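Local coordinates for transcriptional regulator, LacI family protein (Rhodococcus jostii, PDB 3K9C) that probably binds cis-regulatory DNA as a LacI-family transcription factor, its periplasmic-binding-protein-like core probably pairing with a second copy, at the interface of chains A and B. Coordinates in Å, arbitrary orientation; residue numbers count along the deposited sequence, not the author numbering. Chains: chain A/B, Transcriptional regulator, LacI family protein.

Contact 1 and contact 2 lie about 24 Å apart, measured between the centres of their C-alpha atoms, on one two-fold symmetric interface between two copies of the regulator. They share no residue. In contact 1 helix 24-39 of chain A meets loop residues of chain B; in contact 2 helices 169-180 and 194-206 of chain A receive the short helix 224-227 and the loop after it. Each has a twin with the chains exchanged, so the pair is fastened at well-separated points. LacI-family regulators commonly work as dimers, and this pairing is probably the biological one, although the crystal alone does not prove it.

Contact 1: the interface of chains A and B. Residues chain A 27, 30-31; chain B 21, 50-52.
A:Glu31 reaches from helix 24-39 to the loop turn B:Ala50 to B:Ser52 and places its carboxylate there, in a helix-to-loop contact between two copies of a LacI-family core. Its CG lies anti to the backbone N (chi1 177°) and the chain stays extended beyond it, which carries the carboxylate across to chain B. OE2 takes two hydrogen bonds from one residue. The hydroxyl B:Ser52 OG gives the first at 2.7 Å to A:Glu31 OE2, which receives it on its anti lone pair, away from OE1. The backbone B:Ser52 N gives the second to A:Glu31 OE2 at 3.1 Å, also on the anti side but 28° out of the carboxylate plane. Held by both donors, the carboxylate should have little freedom to swing away.

B:Ser52 OG also binds a water 2.8 Å away, and this water lies 2.9 Å from the backbone oxygen A:Glu31 O, tying the serine to the helix backbone as well. The methyl B:Ala50 CB packs against the carboxylate carbon A:Glu31 CD at 3.6 Å, while the ring of B:Pro51 meets the glutamate side chain at about a right angle, its CD nearest OE2.

Nearer the start of the helix, at A:Gly27 and A:Val30, chain B contributes B:Leu21. Its methyl B:Leu21 CD2 lies 3.9 Å from A:Val30 CG1, the two side chains crossing obliquely. A:Gly27, lacking a side chain, lets this methyl come up to the helix backbone. A:Glu31 CB borders the same methyl.

All three chain A residues belong to helix 24-39, which follows strand 14-20; the chain B residues come from loops directly after strands 14-20 and 43-49.

Contact 2: the interface of chains A and B. Residues chain A 169-170, 173, 199, 202; chain B 224, 228-230.
B:His230 lays one face of its imidazole over the methyl of A:Ala173, in a dimer-type contact between the periplasmic-binding-protein-like cores of two LacI-family chains. Its CG sits between the backbone N and the carbonyl carbon (chi1 61°), which sends the imidazole toward helices 169-180 and 194-206 of chain A. The methyl is offset toward CD2, with 4.0 Å from B:His230 CD2 to A:Ala173 CB. A:Glu169 CB meets the imidazole edge in the ring plane, near NE2.

B:Ile228 extends its delta-methyl to the end of A:Glu169, with B:Ile228 CD1 3.5 Å from A:Glu169 CD and the two side chains roughly perpendicular. Between the isoleucine and the histidine in sequence, the ring of B:Pro229 crosses the side chain of A:Thr170 at about a right angle, turning its CD toward the threonine hydroxyl.

Further out, A:Asp202 comes up beside CE1 of the imidazole, its CB displaced to the same face as the alanine methyl. B:His230 CE1 lies 3.5 Å from A:Asp202 CB, the side chains crossing at about a right angle and the carboxylate plane turned 38° from the ring.

At the opposite rim, A:Glu169 and B:Arg224 meet tip to tip in an end-on salt bridge. A bend at chi2 turns the carboxylate toward chain B, its plane within 7° of the guanidinium. B:Arg224 NH2 donates to A:Glu169 OE1 at 2.8 Å. B:Arg224 NH1 donates to A:Glu169 OE2 at 3.0 Å. Both bonds are nearly straight, lie near the guanidinium plane and use syn lone pairs of the carboxylate. An alanine in place of A:Glu169 would probably leave the guanidinium of B:Arg224 without its charged mate and the delta-methyl of B:Ile228 with less to pack against.

Contact 1: the interface of chains A and B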
# COMPACT_ATOMS: atom_id res chain seq x y z
N GLY A 27 5.24 -2.21 -5.07
CA GLY A 27 5.77 -0.94 -4.60
C GLY A 27 7.29 -1.05 -4.50
O GLY A 27 8.02 -0.18 -4.97
N VAL A 30 8.79 -1.36 -8.07
CA VAL A 30 8.77 -0.09 -8.77
C VAL A 30 9.87 0.85 -8.28
O VAL A 30 10.61 1.41 -9.08
CB VAL A 30 7.39 0.61 -8.65
CG1 VAL A 30 7.47 2.06 -9.13
CG2 VAL A 30 6.36 -0.14 -9.48
N GLU A 31 9.97 1.02 -6.97
CA GLU A 31 11.00 1.88 -6.41
C GLU A 31 12.37 1.42 -6.92
O GLU A 31 13.20 2.24 -7.30
CB GLU A 31 10.98 1.84 -4.87
CG GLU A 31 12.09 2.66 -4.23
CD GLU A 31 11.98 2.76 -2.71
OE1 GLU A 31 11.06 2.13 -2.13
OE2 GLU A 31 12.81 3.47 -2.11
N LEU B 21 4.56 6.49 -3.28
CA LEU B 21 4.41 5.06 -3.50
C LEU B 21 4.02 4.37 -2.18
O LEU B 21 4.53 4.70 -1.12
CB LEU B 21 5.73 4.47 -4.02
CG LEU B 21 5.64 3.25 -4.93
CD1 LEU B 21 4.80 3.58 -6.15
CD2 LEU B 21 7.04 2.81 -5.36
N ALA B 50 9.48 8.13 -3.25
CA ALA B 50 9.78 7.01 -2.35
C ALA B 50 11.04 7.35 -1.56
O ALA B 50 11.75 8.30 -1.91
CB ALA B 50 9.98 5.74 -3.14
N PRO B 51 11.36 6.58 -0.50
CA PRO B 51 12.56 6.88 0.28
C PRO B 51 13.81 7.10 -0.56
O PRO B 51 14.59 8.01 -0.28
CB PRO B 51 12.68 5.66 1.20
CG PRO B 51 11.25 5.28 1.43
CD PRO B 51 10.66 5.40 0.03
N SER B 52 14.00 6.28 -1.59
CA SER B 52 15.18 6.44 -2.44
C SER B 52 14.92 7.32 -3.65
O SER B 52 15.74 7.38 -4.55
CB SER B 52 15.70 5.07 -2.90
OG SER B 52 14.79 4.41 -3.75
O HOH W 1 14.12 4.83 -6.46

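Contact 2: the interface of chains A and B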
# COMPACT_ATOMS: atom_id res chain seq x y z
N GLU A 169 -5.67 -9.37 2.68
CA GLU A 169 -5.74 -9.69 4.10
C GLU A 169 -6.96 -10.53 4.46
O GLU A 169 -6.88 -11.37 5.36
CB GLU A 169 -5.76 -8.40 4.93
CG GLU A 169 -4.60 -7.47 4.65
CD GLU A 169 -4.98 -6.33 3.70
OE1 GLU A 169 -5.63 -6.60 2.66
OE2 GLU A 169 -4.62 -5.18 4.01
N THR A 170 -8.07 -10.29 3.78
CA THR A 170 -9.29 -11.04 4.08
C THR A 170 -9.13 -12.52 3.76
O THR A 170 -9.49 -13.38 4.56
CB THR A 170 -10.50 -10.49 3.28
OG1 THR A 170 -10.68 -9.10 3.58
CG2 THR A 170 -11.77 -11.25 3.65
N ALA A 173 -7.20 -14.07 6.43
CA ALA A 173 -8.01 -14.26 7.62
C ALA A 173 -9.02 -15.39 7.47
O ALA A 173 -9.23 -16.18 8.40
CB ALA A 173 -8.72 -12.97 7.97
N GLY A 199 -3.42 -10.74 7.47
CA GLY A 199 -4.77 -11.17 7.80
C GLY A 199 -4.77 -12.38 8.71
O GLY A 199 -5.62 -12.51 9.59
N ASP A 202 -3.79 -11.13 12.20
CA ASP A 202 -4.89 -10.37 12.78
C ASP A 202 -5.93 -11.31 13.38
O ASP A 202 -6.40 -11.09 14.49
CB ASP A 202 -5.55 -9.47 11.74
CG ASP A 202 -4.57 -8.52 11.05
OD1 ASP A 202 -3.56 -8.12 11.69
OD2 ASP A 202 -4.82 -8.17 9.87
N ARG B 224 -8.53 1.93 1.93
CA ARG B 224 -8.77 0.49 1.87
C ARG B 224 -8.53 -0.21 3.21
O ARG B 224 -9.14 -1.23 3.50
CB ARG B 224 -7.89 -0.16 0.80
CG ARG B 224 -6.40 -0.19 1.11
CD ARG B 224 -5.62 -0.99 0.07
NE ARG B 224 -6.02 -2.40 0.04
CZ ARG B 224 -5.65 -3.30 0.95
NH1 ARG B 224 -4.87 -2.94 1.96
NH2 ARG B 224 -6.08 -4.55 0.85
N ILE B 228 -11.45 -2.99 5.24
CA ILE B 228 -11.13 -4.41 5.33
C ILE B 228 -12.12 -5.05 6.29
O ILE B 228 -12.28 -4.60 7.42
CB ILE B 228 -9.69 -4.64 5.86
CG1 ILE B 228 -8.68 -4.10 4.84
CG2 ILE B 228 -9.47 -6.12 6.09
CD1 ILE B 228 -7.24 -4.14 5.32
N PRO B 229 -12.81 -6.11 5.85
CA PRO B 229 -13.81 -6.86 6.60
C PRO B 229 -13.55 -7.13 8.08
O PRO B 229 -14.48 -7.03 8.88
CB PRO B 229 -13.94 -8.15 5.79
CG PRO B 229 -13.82 -7.65 4.41
CD PRO B 229 -12.64 -6.69 4.50
N HIS B 230 -12.33 -7.50 8.46
CA HIS B 230 -12.07 -7.77 9.87
C HIS B 230 -11.51 -6.59 10.64
O HIS B 230 -11.27 -6.68 11.84
CB HIS B 230 -11.14 -9.00 10.02
CG HIS B 230 -9.81 -8.83 9.38
ND1 HIS B 230 -8.71 -8.35 10.05
CD2 HIS B 230 -9.39 -9.06 8.10
CE1 HIS B 230 -7.68 -8.29 9.23
NE2 HIS B 230 -8.07 -8.71 8.04